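Local coordinates for protein GCN5-related N-acetyltransferase (Sphaerobacter thermophilus, PDB 3TT2) that probably acts as a GCN5-related acyltransferase, most likely moving an acetyl group from acetyl-CoA to an acceptor that remains undefined, at residues A21-I26 and A43-V48; S86-V91 and Q128-A133; P220-L225 and G273-R278; I263-L268 and P296-R301. One frame throughout, in Å; residues are numbered along the deposited sequence.

The four contacts fall into two halves, each with GNAT family character. Contacts 1 and 2 lie in the N-terminal half, their centres 18 Å apart and their nearest atoms about 6 Å apart. Contacts 3 and 4 share helix 263-278 in the C-terminal half and touch where Leu-224 CB lies 4.0 Å from Leu-267 CD2. Contacts 2 and 4 lie on opposite sides of the chain's centre, 28 Å between their centres. Contacts 2 and 4 each bear on a likely cofactor site of their own half: contact 2 holds the divergence of two strands that opens the GNAT cleft, and contact 4 includes a sulfate at the helix start that receives the cofactor pyrophosphate in relatives.

Contact 1: residues A21-I26 and A43-V48; sequences ADAPAI and ASAEEV
Ala-45 and Val-48 face Ala-23 from one side of helix 45-51, and the close part of the contact is made by these three small side chains. The CB of Ala-45 sits against the first turn of helix 23-36, 3.5 Å from Pro-24 CA, with Ala-23 O also beside it. One turn further on, Val-48 brings CG1 alongside Ala-23, 3.8 Å from the CB of that alanine. CG1 lies anti to the backbone N of Val-48 (chi1 162°), which turns this methyl rather than CG2 to Ala-23. Pro-24 turns its ring away and Ala-45 offers only CB, and the CA atoms of the two are 4.6 Å apart. In the GNAT fold this is the pair of N-terminal helices that follows the first strand, and Trp-52 extends the apolar patch over Ala-23 and Ile-26. Towards Ile-26 the fit is looser, its CG2 standing 4.5 Å from Val-48 CG2. The other margin is the exposed one, where the ring of Pro-24 borders solvent and its CB is 4.3 Å from Ala-45 CB. Ser-44 N-caps helix 45-51, its OG accepting from Glu-47 N at 3.3 Å.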
loop_
_atom_site.group_PDB
_atom_site.type_symbol
_atom_site.label_atom_id
_atom_site.label_comp_id
_atom_site.label_asym_id
_atom_site.label_seq_id
_atom_site.Cartn_x
_atom_site.Cartn_y
_atom_site.Cartn_z
ATOM N N ALA A 21 -8.387 10.652 -20.075
ATOM C CA ALA A 21 -7.623 11.731 -20.696
ATOM C C ALA A 21 -7.071 12.737 -19.675
ATOM O O ALA A 21 -6.249 13.597 -20.014
ATOM C CB ALA A 21 -8.466 12.440 -21.747
ATOM N N ASP A 22 -7.528 12.630 -18.433
ATOM C CA ASP A 22 -7.025 13.474 -17.354
ATOM C C ASP A 22 -5.768 12.880 -16.726
ATOM O O ASP A 22 -5.099 13.537 -15.929
ATOM C CB ASP A 22 -8.087 13.664 -16.261
ATOM C CG ASP A 22 -9.282 14.483 -16.727
ATOM O OD1 ASP A 22 -9.103 15.374 -17.589
ATOM O OD2 ASP A 22 -10.401 14.233 -16.214
ATOM N N ALA A 23 -5.456 11.637 -17.075
ATOM C CA ALA A 23 -4.242 10.999 -16.575
ATOM C C ALA A 23 -2.987 11.883 -16.648
ATOM O O ALA A 23 -2.267 11.992 -15.650
ATOM C CB ALA A 23 -4.006 9.659 -17.270
ATOM N N PRO A 24 -2.710 12.506 -17.822
ATOM C CA PRO A 24 -1.521 13.364 -17.892
ATOM C C PRO A 24 -1.602 14.592 -16.997
ATOM O O PRO A 24 -0.621 14.914 -16.329
ATOM C CB PRO A 24 -1.495 13.806 -19.359
ATOM C CG PRO A 24 -2.338 12.830 -20.086
ATOM C CD PRO A 24 -3.406 12.462 -19.123
ATOM N N ALA A 25 -2.752 15.261 -16.989
ATOM C CA ALA A 25 -2.925 16.465 -16.188
ATOM C C ALA A 25 -2.743 16.142 -14.715
ATOM O O ALA A 25 -2.021 16.845 -14.008
ATOM C CB ALA A 25 -4.292 17.069 -16.434
ATOM N N ILE A 26 -3.386 15.054 -14.282
ATOM C CA ILE A 26 -3.394 14.604 -12.885
ATOM C C ILE A 26 -2.026 14.123 -12.398
ATOM O O ILE A 26 -1.631 14.390 -11.263
ATOM C CB ILE A 26 -4.421 13.462 -12.669
ATOM C CG1 ILE A 26 -5.851 13.953 -12.927
ATOM C CG2 ILE A 26 -4.313 12.905 -11.269
ATOM C CD1 ILE A 26 -6.892 12.843 -12.936
ATOM N N ALA A 43 6.106 10.820 -10.472
ATOM C CA ALA A 43 4.774 10.573 -11.026
ATOM C C ALA A 43 4.662 10.696 -12.545
ATOM O O ALA A 43 5.192 11.630 -13.148
ATOM C CB ALA A 43 3.759 11.467 -10.358
ATOM N N SER A 44 3.971 9.733 -13.151
ATOM C CA SER A 44 3.723 9.725 -14.591
ATOM C C SER A 44 2.260 9.380 -14.853
ATOM O O SER A 44 1.614 8.729 -14.033
ATOM C CB SER A 44 4.628 8.707 -15.291
ATOM O OG SER A 44 4.295 7.378 -14.925
ATOM N N ALA A 45 1.739 9.821 -15.992
ATOM C CA ALA A 45 0.377 9.490 -16.386
ATOM C C ALA A 45 0.238 7.984 -16.534
ATOM O O ALA A 45 -0.830 7.424 -16.307
ATOM C CB ALA A 45 0.019 10.174 -17.682
ATOM N N GLU A 46 1.334 7.339 -16.912
ATOM C CA GLU A 46 1.387 5.895 -17.024
ATOM C C GLU A 46 0.998 5.201 -15.720
ATOM O O GLU A 46 0.239 4.229 -15.732
ATOM C CB GLU A 46 2.791 5.487 -17.409
ATOM C CG GLU A 46 2.937 4.026 -17.688
ATOM C CD GLU A 46 4.329 3.680 -18.165
ATOM O OE1 GLU A 46 4.855 4.384 -19.061
ATOM O OE2 GLU A 46 4.902 2.707 -17.631
ATOM N N GLU A 47 1.523 5.691 -14.599
ATOM C CA GLU A 47 1.181 5.137 -13.289
ATOM C C GLU A 47 -0.289 5.361 -12.956
ATOM O O GLU A 47 -0.968 4.451 -12.489
ATOM C CB GLU A 47 2.052 5.737 -12.182
ATOM C CG GLU A 47 3.380 5.028 -11.989
ATOM C CD GLU A 47 4.194 5.601 -10.844
ATOM O OE1 GLU A 47 5.411 5.836 -11.032
ATOM O OE2 GLU A 47 3.618 5.805 -9.753
ATOM N N VAL A 48 -0.762 6.583 -13.196
ATOM C CA VAL A 48 -2.155 6.951 -12.956
ATOM C C VAL A 48 -3.088 5.976 -13.663
ATOM O O VAL A 48 -3.962 5.382 -13.037
ATOM C CB VAL A 48 -2.430 8.409 -13.404
ATOM C CG1 VAL A 48 -3.908 8.672 -13.568
ATOM C CG2 VAL A 48 -1.835 9.389 -12.414
#

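Contact 2: residues S86-V91 and Q128-A133; sequences SVYGYV and QHYIRA
Ser-86 and Gln-128 are parallel partners with CA atoms 4.8 Å apart, yet the two strands run at 44° to each other, so that Tyr-90 and Arg-132 have CA atoms 11.4 Å apart. Before they part, Val-87 N donates to Gln-128 O at 2.9 Å. On the face carrying Ser-86 and Gln-128, the amide NE2 of Gln-128 gives a hydrogen bond to Ser-86 OG, 3.1 Å long and tilted from the amide plane. The Gln-128 CG lies between its own backbone N and carbonyl carbon (chi1 70°), which sets it beside Ser-86 OG, while OE1 is taken by Arg-314. An alanine here would remove the whole amide, and would probably leave both Ser-86 OG and the Arg-314 NE without this mate. On the same face, Tyr-88 and Tyr-130 have nearly parallel rings, 4° between planes, but slid until they barely overlap; Tyr-88 CE1 meets Tyr-130 CD2 at 3.6 Å. On the other face, Val-87 covers one side of the His-129 ring in a CH-pi contact, CB lying 3.9 Å from the ring centroid, offset toward the rim. This splay of two parallel strands is the hallmark of the GNAT fold, the cleft that takes acetyl-CoA in relatives. Strand 71-80 flanks strand 84-91, strand 305-316 borders strand 125-132, and helix 136-144 packs on His-129 and Ile-131.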
loop_
_atom_site.group_PDB
_atom_site.type_symbol
_atom_site.label_atom_id
_atom_site.label_comp_id
_atom_site.label_asym_id
_atom_site.label_seq_id
_atom_site.Cartn_x
_atom_site.Cartn_y
_atom_site.Cartn_z
ATOM N N SER A 86 -10.410 4.112 2.638
ATOM C CA SER A 86 -9.136 4.782 2.478
ATOM C C SER A 86 -9.276 5.845 1.398
ATOM O O SER A 86 -9.904 5.617 0.363
ATOM C CB SER A 86 -8.059 3.779 2.084
ATOM O OG SER A 86 -7.709 2.952 3.172
ATOM N N VAL A 87 -8.691 7.010 1.643
ATOM C CA VAL A 87 -8.852 8.147 0.748
ATOM C C VAL A 87 -7.481 8.670 0.348
ATOM O O VAL A 87 -6.633 8.881 1.215
ATOM C CB VAL A 87 -9.673 9.267 1.423
ATOM C CG1 VAL A 87 -9.745 10.493 0.536
ATOM C CG2 VAL A 87 -11.050 8.789 1.755
ATOM N N TYR A 88 -7.225 8.826 -0.953
ATOM C CA TYR A 88 -5.943 9.403 -1.366
ATOM C C TYR A 88 -6.148 10.732 -2.053
ATOM O O TYR A 88 -6.582 10.771 -3.206
ATOM C CB TYR A 88 -5.212 8.408 -2.280
ATOM C CG TYR A 88 -5.068 7.047 -1.626
ATOM C CD1 TYR A 88 -3.949 6.739 -0.866
ATOM C CD2 TYR A 88 -6.078 6.089 -1.726
ATOM C CE1 TYR A 88 -3.824 5.514 -0.250
ATOM C CE2 TYR A 88 -5.964 4.854 -1.107
ATOM C CZ TYR A 88 -4.836 4.577 -0.372
ATOM O OH TYR A 88 -4.706 3.359 0.246
ATOM N N GLY A 89 -5.843 11.821 -1.348
ATOM C CA GLY A 89 -6.059 13.149 -1.899
ATOM C C GLY A 89 -4.783 13.851 -2.298
ATOM O O GLY A 89 -3.692 13.449 -1.875
ATOM N N TYR A 90 -4.917 14.914 -3.097
ATOM C CA TYR A 90 -3.803 15.807 -3.444
ATOM C C TYR A 90 -4.373 17.170 -3.729
ATOM O O TYR A 90 -5.401 17.274 -4.390
ATOM C CB TYR A 90 -3.074 15.324 -4.699
ATOM C CG TYR A 90 -2.674 13.876 -4.629
ATOM C CD1 TYR A 90 -1.395 13.506 -4.246
ATOM C CD2 TYR A 90 -3.589 12.867 -4.927
ATOM C CE1 TYR A 90 -1.040 12.175 -4.169
ATOM C CE2 TYR A 90 -3.244 11.549 -4.841
ATOM C CZ TYR A 90 -1.974 11.208 -4.469
ATOM O OH TYR A 90 -1.660 9.880 -4.395
ATOM N N VAL A 91 -3.690 18.217 -3.289
ATOM C CA VAL A 91 -4.072 19.573 -3.677
ATOM C C VAL A 91 -2.834 20.305 -4.141
ATOM O O VAL A 91 -1.824 20.346 -3.443
ATOM C CB VAL A 91 -4.781 20.363 -2.547
ATOM C CG1 VAL A 91 -3.969 20.338 -1.298
ATOM C CG2 VAL A 91 -5.017 21.811 -2.960
ATOM N N GLN A 128 -9.996 6.753 6.458
ATOM C CA GLN A 128 -8.600 6.934 6.781
ATOM C C GLN A 128 -7.759 7.488 5.633
ATOM O O GLN A 128 -8.035 7.239 4.452
ATOM C CB GLN A 128 -8.010 5.630 7.290
ATOM C CG GLN A 128 -7.869 4.557 6.246
ATOM C CD GLN A 128 -7.431 3.247 6.851
ATOM O OE1 GLN A 128 -7.662 2.997 8.033
ATOM N NE2 GLN A 128 -6.789 2.405 6.055
ATOM N N HIS A 129 -6.733 8.248 6.014
ATOM C CA HIS A 129 -5.815 8.893 5.090
ATOM C C HIS A 129 -4.396 8.480 5.430
ATOM O O HIS A 129 -4.056 8.318 6.600
ATOM C CB HIS A 129 -5.893 10.404 5.247
ATOM C CG HIS A 129 -7.116 11.022 4.647
ATOM N ND1 HIS A 129 -7.087 11.717 3.457
ATOM C CD2 HIS A 129 -8.397 11.076 5.083
ATOM C CE1 HIS A 129 -8.302 12.163 3.181
ATOM N NE2 HIS A 129 -9.115 11.788 4.155
ATOM N N TYR A 130 -3.558 8.317 4.416
ATOM C CA TYR A 130 -2.149 8.107 4.678
ATOM C C TYR A 130 -1.402 9.386 4.358
ATOM O O TYR A 130 -1.299 9.781 3.200
ATOM C CB TYR A 130 -1.604 6.981 3.829
ATOM C CG TYR A 130 -2.297 5.665 4.009
ATOM C CD1 TYR A 130 -1.743 4.676 4.809
ATOM C CD2 TYR A 130 -3.484 5.391 3.356
ATOM C CE1 TYR A 130 -2.364 3.445 4.976
ATOM C CE2 TYR A 130 -4.116 4.156 3.514
ATOM C CZ TYR A 130 -3.546 3.190 4.329
ATOM O OH TYR A 130 -4.157 1.967 4.495
ATOM N N ILE A 131 -0.874 10.023 5.394
ATOM C CA ILE A 131 -0.226 11.307 5.239
ATOM C C ILE A 131 1.295 11.166 5.279
ATOM O O ILE A 131 1.828 10.479 6.142
ATOM C CB ILE A 131 -0.693 12.282 6.340
ATOM C CG1 ILE A 131 -2.219 12.331 6.388
ATOM C CG2 ILE A 131 -0.155 13.679 6.090
ATOM C CD1 ILE A 131 -2.843 12.580 5.038
ATOM N N ARG A 132 1.990 11.797 4.335
ATOM C CA ARG A 132 3.434 11.929 4.440
ATOM C C ARG A 132 3.798 12.568 5.773
ATOM O O ARG A 132 3.264 13.619 6.123
ATOM C CB ARG A 132 3.981 12.790 3.305
ATOM C CG ARG A 132 4.110 12.071 1.981
ATOM C CD ARG A 132 5.069 10.894 2.082
ATOM N NE ARG A 132 6.260 11.222 2.847
ATOM C CZ ARG A 132 7.355 11.732 2.305
ATOM N NH1 ARG A 132 8.411 12.010 3.055
ATOM N NH2 ARG A 132 7.383 11.959 1.005
ATOM N N ALA A 133 4.710 11.936 6.511
ATOM C CA ALA A 133 5.133 12.458 7.812
ATOM C C ALA A 133 5.667 13.878 7.686
ATOM O O ALA A 133 5.542 14.688 8.612
ATOM C CB ALA A 133 6.183 11.551 8.454
#

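Contact 3: residues P220-L225 and G273-R278; sequences PELWLL and GVYYRR
Glu-221 OE2 receives Arg-278 NH1 in a salt bridge, 3.0 Å long with an N-H...O angle of 153°. OE2 lies close to the guanidinium plane, whereas NH1 meets it from above the carboxylate plane, the two planes being 81° apart. Asp-219 grips the other amino group, NH2, so the guanidinium is held by two acids and its rotation is restricted. Leu-222 then lies over one face of it, CD1 being 3.5 Å from Arg-278 NH2. The same side chain bridges to the helix with its second methyl. CD2 packs on Val-274 CG1 at 3.5 Å and over one face of the Tyr-275 ring, 3.9 Å from the centroid in a CH-pi contact. In GNAT terms, this places the last turns of helix 263-278, the long helix after the cofactor-loop segment, against the short 3-10 turn that leads into strand 223-228. The CG1 of Val-274 also lies 3.7 Å from Glu-221 O. Tyr-275 crosses Leu-222 at about a right angle, and its hydroxyl bonds to Gln-241 O on the adjoining strand 233-243. Leu-224, one residue into strand 223-228, turns to the same helix, against Leu-267 and Val-271.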
loop_
_atom_site.group_PDB
_atom_site.type_symbol
_atom_site.label_atom_id
_atom_site.label_comp_id
_atom_site.label_asym_id
_atom_site.label_seq_id
_atom_site.Cartn_x
_atom_site.Cartn_y
_atom_site.Cartn_z
ATOM N N PRO A 220 6.425 -17.284 -10.722
ATOM C CA PRO A 220 6.718 -17.951 -9.450
ATOM C C PRO A 220 8.166 -17.783 -8.997
ATOM O O PRO A 220 8.468 -18.049 -7.834
ATOM C CB PRO A 220 6.449 -19.423 -9.753
ATOM C CG PRO A 220 6.178 -19.508 -11.237
ATOM C CD PRO A 220 6.509 -18.216 -11.854
ATOM N N GLU A 221 9.043 -17.377 -9.913
ATOM C CA GLU A 221 10.457 -17.161 -9.628
ATOM C C GLU A 221 10.622 -16.273 -8.384
ATOM O O GLU A 221 11.559 -16.445 -7.597
ATOM C CB GLU A 221 11.090 -16.472 -10.839
ATOM C CG GLU A 221 12.425 -17.018 -11.368
ATOM C CD GLU A 221 12.952 -16.199 -12.573
ATOM O OE1 GLU A 221 12.684 -16.589 -13.734
ATOM O OE2 GLU A 221 13.630 -15.161 -12.362
ATOM N N LEU A 222 9.693 -15.328 -8.228
ATOM C CA LEU A 222 9.690 -14.332 -7.152
ATOM C C LEU A 222 8.825 -14.708 -5.917
ATOM O O LEU A 222 8.687 -13.911 -4.972
ATOM C CB LEU A 222 9.207 -12.990 -7.716
ATOM C CG LEU A 222 9.891 -12.319 -8.922
ATOM C CD1 LEU A 222 9.131 -11.066 -9.324
ATOM C CD2 LEU A 222 11.331 -11.981 -8.613
ATOM N N TRP A 223 8.220 -15.893 -5.923
ATOM C CA TRP A 223 7.549 -16.365 -4.726
ATOM C C TRP A 223 8.398 -17.394 -3.999
ATOM O O TRP A 223 8.490 -18.552 -4.407
ATOM C CB TRP A 223 6.212 -16.990 -5.082
ATOM C CG TRP A 223 5.159 -16.000 -5.245
ATOM C CD1 TRP A 223 5.310 -14.697 -5.610
ATOM C CD2 TRP A 223 3.766 -16.197 -5.011
ATOM N NE1 TRP A 223 4.085 -14.072 -5.635
ATOM C CE2 TRP A 223 3.122 -14.972 -5.265
ATOM C CE3 TRP A 223 2.996 -17.296 -4.615
ATOM C CZ2 TRP A 223 1.743 -14.814 -5.142
ATOM C CZ3 TRP A 223 1.625 -17.139 -4.490
ATOM C CH2 TRP A 223 1.014 -15.906 -4.753
ATOM N N LEU A 224 8.960 -16.986 -2.871
ATOM C CA LEU A 224 9.835 -17.862 -2.115
ATOM C C LEU A 224 9.178 -18.327 -0.841
ATOM O O LEU A 224 8.453 -17.582 -0.181
ATOM C CB LEU A 224 11.149 -17.178 -1.777
ATOM C CG LEU A 224 11.958 -16.707 -2.972
ATOM C CD1 LEU A 224 13.252 -16.209 -2.424
ATOM C CD2 LEU A 224 12.209 -17.832 -3.914
ATOM N N LEU A 225 9.446 -19.580 -0.511
ATOM C CA LEU A 225 8.924 -20.203 0.675
ATOM C C LEU A 225 10.117 -20.689 1.492
ATOM O O LEU A 225 11.008 -21.341 0.957
ATOM C CB LEU A 225 8.062 -21.396 0.278
ATOM C CG LEU A 225 7.048 -21.223 -0.854
ATOM C CD1 LEU A 225 6.220 -22.494 -1.023
ATOM C CD2 LEU A 225 6.147 -20.038 -0.613
ATOM N N GLY A 273 18.290 -11.603 -4.430
ATOM C CA GLY A 273 19.193 -12.231 -5.362
ATOM C C GLY A 273 18.479 -12.541 -6.655
ATOM O O GLY A 273 19.034 -12.346 -7.721
ATOM N N VAL A 274 17.242 -13.016 -6.562
ATOM C CA VAL A 274 16.456 -13.335 -7.748
ATOM C C VAL A 274 16.198 -12.091 -8.602
ATOM O O VAL A 274 16.317 -12.132 -9.832
ATOM C CB VAL A 274 15.113 -13.955 -7.376
ATOM C CG1 VAL A 274 14.223 -14.020 -8.586
ATOM C CG2 VAL A 274 15.308 -15.335 -6.769
ATOM N N TYR A 275 15.860 -10.988 -7.936
ATOM C CA TYR A 275 15.630 -9.720 -8.613
ATOM C C TYR A 275 16.910 -9.241 -9.250
ATOM O O TYR A 275 16.911 -8.725 -10.379
ATOM C CB TYR A 275 15.174 -8.645 -7.629
ATOM C CG TYR A 275 13.702 -8.632 -7.318
ATOM C CD1 TYR A 275 12.766 -8.340 -8.298
ATOM C CD2 TYR A 275 13.253 -8.871 -6.035
ATOM C CE1 TYR A 275 11.406 -8.320 -8.005
ATOM C CE2 TYR A 275 11.915 -8.860 -5.734
ATOM C CZ TYR A 275 10.988 -8.591 -6.717
ATOM O OH TYR A 275 9.651 -8.569 -6.391
ATOM N N TYR A 276 18.001 -9.378 -8.506
ATOM C CA TYR A 276 19.256 -8.850 -8.987
ATOM C C TYR A 276 19.672 -9.602 -10.225
ATOM O O TYR A 276 20.045 -9.008 -11.219
ATOM C CB TYR A 276 20.362 -8.928 -7.949
ATOM C CG TYR A 276 21.703 -8.550 -8.538
ATOM C CD1 TYR A 276 22.042 -7.203 -8.753
ATOM C CD2 TYR A 276 22.630 -9.530 -8.913
ATOM C CE1 TYR A 276 23.271 -6.848 -9.316
ATOM C CE2 TYR A 276 23.861 -9.181 -9.475
ATOM C CZ TYR A 276 24.164 -7.843 -9.668
ATOM O OH TYR A 276 25.361 -7.499 -10.211
ATOM N N ARG A 277 19.593 -10.920 -10.190
ATOM C CA ARG A 277 20.146 -11.637 -11.319
ATOM C C ARG A 277 19.145 -11.712 -12.479
ATOM O O ARG A 277 19.448 -12.182 -13.566
ATOM C CB ARG A 277 20.806 -12.954 -10.876
ATOM C CG ARG A 277 19.945 -14.163 -10.811
ATOM C CD ARG A 277 20.730 -15.237 -10.062
ATOM N NE ARG A 277 20.588 -15.104 -8.611
ATOM C CZ ARG A 277 19.634 -15.698 -7.897
ATOM N NH1 ARG A 277 18.737 -16.490 -8.489
ATOM N NH2 ARG A 277 19.581 -15.506 -6.589
ATOM N N ARG A 278 17.958 -11.188 -12.218
ATOM C CA ARG A 278 16.940 -10.882 -13.225
ATOM C C ARG A 278 17.116 -9.502 -13.888
ATOM O O ARG A 278 16.545 -9.216 -14.952
ATOM C CB ARG A 278 15.608 -10.889 -12.506
ATOM C CG ARG A 278 14.413 -10.798 -13.338
ATOM C CD ARG A 278 13.468 -11.824 -12.798
ATOM N NE ARG A 278 12.082 -11.405 -12.906
ATOM C CZ ARG A 278 11.057 -12.178 -12.578
ATOM N NH1 ARG A 278 11.262 -13.416 -12.134
ATOM N NH2 ARG A 278 9.826 -11.714 -12.698
#

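Contact 4: residues I263-L268 and P296-R301; sequences IALALL and PRLYRR. With SO4 (sulfate ion), chain B.
Leu-298 reaches from the short, weakly bonded helix 297-301 to the first turns of helix 263-278; in the GNAT fold helix 263-278 follows the cofactor-loop position, and helix 297-301 comes after the next strand, 282-290. Their segment axes pass 9.7 Å apart at 36°. The interactions are chiefly apolar. Leu-298 spreads its two methyls, CD2 going to Ala-264 CB at 3.7 Å and CD1 lying by Leu-265, 3.9 Å from its CB. CG stands anti to the backbone N of Leu-298 (chi1 168°), directed at the facing helix. Behind it, Leu-268 CD1 meets Tyr-299 CD1 at 4.0 Å, the two side chains crossing at about a right angle, and it also approaches Leu-298 CG. An alanine in place of Leu-298 would remove CG and both methyls, and is likely to open a gap between the helices where Ala-264 CB and Leu-268 CD1 lose a partner. Against backbone, Leu-265 CD1 rests by Arg-301 O, 3.7 Å away. Deeper in, Leu-285 of strand 282-290 touches both Leu-268 and Tyr-299. A polar contact is made with a sulfate, probably from the crystallisation liquor, which also bonds to Gly-260 N. Its place by the glycine-containing turn before the helix, which corresponds to the pyrophosphate-binding loop of relatives, is consistent with that of the CoA pyrophosphate. Ala-264 N donates weakly to sulfate O1 at 3.3 Å, with an angle of 163°.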
loop_
_atom_site.group_PDB
_atom_site.type_symbol
_atom_site.label_atom_id
_atom_site.label_comp_id
_atom_site.label_asym_id
_atom_site.label_seq_id
_atom_site.Cartn_x
_atom_site.Cartn_y
_atom_site.Cartn_z
ATOM N N ILE A 263 14.967 -16.225 9.736
ATOM C CA ILE A 263 14.352 -16.685 8.495
ATOM C C ILE A 263 13.865 -15.552 7.551
ATOM O O ILE A 263 13.956 -15.667 6.333
ATOM C CB ILE A 263 13.197 -17.664 8.797
ATOM C CG1 ILE A 263 13.743 -18.995 9.312
ATOM C CG2 ILE A 263 12.334 -17.905 7.566
ATOM C CD1 ILE A 263 12.699 -19.808 10.047
ATOM N N ALA A 264 13.345 -14.469 8.115
ATOM C CA ALA A 264 12.859 -13.361 7.305
ATOM C C ALA A 264 14.026 -12.712 6.556
ATOM O O ALA A 264 13.929 -12.446 5.365
ATOM C CB ALA A 264 12.158 -12.354 8.173
ATOM N N LEU A 265 15.137 -12.484 7.250
ATOM C CA LEU A 265 16.345 -11.972 6.607
ATOM C C LEU A 265 16.860 -12.861 5.468
ATOM O O LEU A 265 17.219 -12.360 4.414
ATOM C CB LEU A 265 17.453 -11.755 7.620
ATOM C CG LEU A 265 18.662 -11.039 7.045
ATOM C CD1 LEU A 265 18.196 -9.725 6.510
ATOM C CD2 LEU A 265 19.723 -10.818 8.115
ATOM N N ALA A 266 16.894 -14.170 5.675
ATOM C CA ALA A 266 17.250 -15.086 4.602
ATOM C C ALA A 266 16.262 -14.974 3.466
ATOM O O ALA A 266 16.669 -14.957 2.299
ATOM C CB ALA A 266 17.297 -16.510 5.098
ATOM N N LEU A 267 14.967 -14.915 3.786
ATOM C CA LEU A 267 13.954 -14.822 2.728
ATOM C C LEU A 267 14.178 -13.574 1.879
ATOM O O LEU A 267 14.191 -13.646 0.667
ATOM C CB LEU A 267 12.525 -14.834 3.267
ATOM C CG LEU A 267 11.970 -16.240 3.465
ATOM C CD1 LEU A 267 10.629 -16.192 4.190
ATOM C CD2 LEU A 267 11.849 -16.976 2.160
ATOM N N LEU A 268 14.379 -12.442 2.538
ATOM C CA LEU A 268 14.554 -11.201 1.841
ATOM C C LEU A 268 15.819 -11.236 0.991
ATOM O O LEU A 268 15.777 -10.916 -0.191
ATOM C CB LEU A 268 14.585 -10.033 2.826
ATOM C CG LEU A 268 13.224 -9.489 3.262
ATOM C CD1 LEU A 268 13.405 -8.298 4.201
ATOM C CD2 LEU A 268 12.347 -9.112 2.073
ATOM N N PRO A 296 11.359 -2.470 11.868
ATOM C CA PRO A 296 12.124 -3.575 12.436
ATOM C C PRO A 296 13.537 -3.588 11.895
ATOM O O PRO A 296 13.734 -3.339 10.691
ATOM C CB PRO A 296 11.394 -4.784 11.896
ATOM C CG PRO A 296 10.016 -4.337 11.786
ATOM C CD PRO A 296 10.086 -2.937 11.303
ATOM N N ARG A 297 14.505 -3.913 12.752
ATOM C CA ARG A 297 15.897 -3.973 12.322
ATOM C C ARG A 297 16.064 -4.915 11.128
ATOM O O ARG A 297 17.031 -4.801 10.388
ATOM C CB ARG A 297 16.835 -4.343 13.477
ATOM C CG ARG A 297 17.026 -3.216 14.497
ATOM C CD ARG A 297 18.098 -3.578 15.509
ATOM N NE ARG A 297 18.135 -2.639 16.627
ATOM C CZ ARG A 297 18.883 -1.545 16.672
ATOM N NH1 ARG A 297 19.672 -1.233 15.656
ATOM N NH2 ARG A 297 18.841 -0.761 17.738
ATOM N N LEU A 298 15.088 -5.795 10.916
ATOM C CA LEU A 298 15.086 -6.726 9.797
ATOM C C LEU A 298 15.417 -6.080 8.456
ATOM O O LEU A 298 16.219 -6.605 7.679
ATOM C CB LEU A 298 13.701 -7.349 9.669
ATOM C CG LEU A 298 13.450 -8.129 8.379
ATOM C CD1 LEU A 298 14.441 -9.284 8.219
ATOM C CD2 LEU A 298 12.025 -8.626 8.269
ATOM N N TYR A 299 14.802 -4.933 8.185
ATOM C CA TYR A 299 14.812 -4.364 6.829
ATOM C C TYR A 299 16.119 -3.668 6.493
ATOM O O TYR A 299 16.672 -3.846 5.415
ATOM C CB TYR A 299 13.590 -3.471 6.627
ATOM C CG TYR A 299 12.325 -4.282 6.772
ATOM C CD1 TYR A 299 11.818 -4.994 5.692
ATOM C CD2 TYR A 299 11.674 -4.401 8.000
ATOM C CE1 TYR A 299 10.683 -5.765 5.809
ATOM C CE2 TYR A 299 10.536 -5.191 8.136
ATOM C CZ TYR A 299 10.046 -5.868 7.027
ATOM O OH TYR A 299 8.919 -6.650 7.095
ATOM N N ARG A 300 16.637 -2.906 7.443
ATOM C CA ARG A 300 17.934 -2.294 7.273
ATOM C C ARG A 300 19.023 -3.383 7.171
ATOM O O ARG A 300 19.931 -3.310 6.335
ATOM C CB ARG A 300 18.169 -1.304 8.401
ATOM C CG ARG A 300 19.568 -0.799 8.507
ATOM C CD ARG A 300 19.615 0.474 9.316
ATOM N NE ARG A 300 20.989 0.928 9.493
ATOM C CZ ARG A 300 21.356 1.899 10.324
ATOM N NH1 ARG A 300 20.444 2.520 11.065
ATOM N NH2 ARG A 300 22.635 2.245 10.415
ATOM N N ARG A 301 18.891 -4.427 7.977
ATOM C CA ARG A 301 19.799 -5.573 7.907
ATOM C C ARG A 301 19.732 -6.295 6.569
ATOM O O ARG A 301 20.682 -6.956 6.201
ATOM C CB ARG A 301 19.544 -6.562 9.053
ATOM C CG ARG A 301 20.100 -6.084 10.376
ATOM C CD ARG A 301 19.934 -7.104 11.471
ATOM N NE ARG A 301 20.443 -6.603 12.742
ATOM C CZ ARG A 301 19.866 -6.837 13.919
ATOM N NH1 ARG A 301 18.745 -7.558 13.982
ATOM N NH2 ARG A 301 20.398 -6.337 15.031
HETATM S S SO4 B . 11.924 -13.519 12.177
HETATM O O1 SO4 B . 12.514 -14.563 11.353
HETATM O O2 SO4 B . 12.803 -12.386 12.298
HETATM O O3 SO4 B . 10.636 -13.094 11.629
HETATM O O4 SO4 B . 11.753 -14.018 13.536
#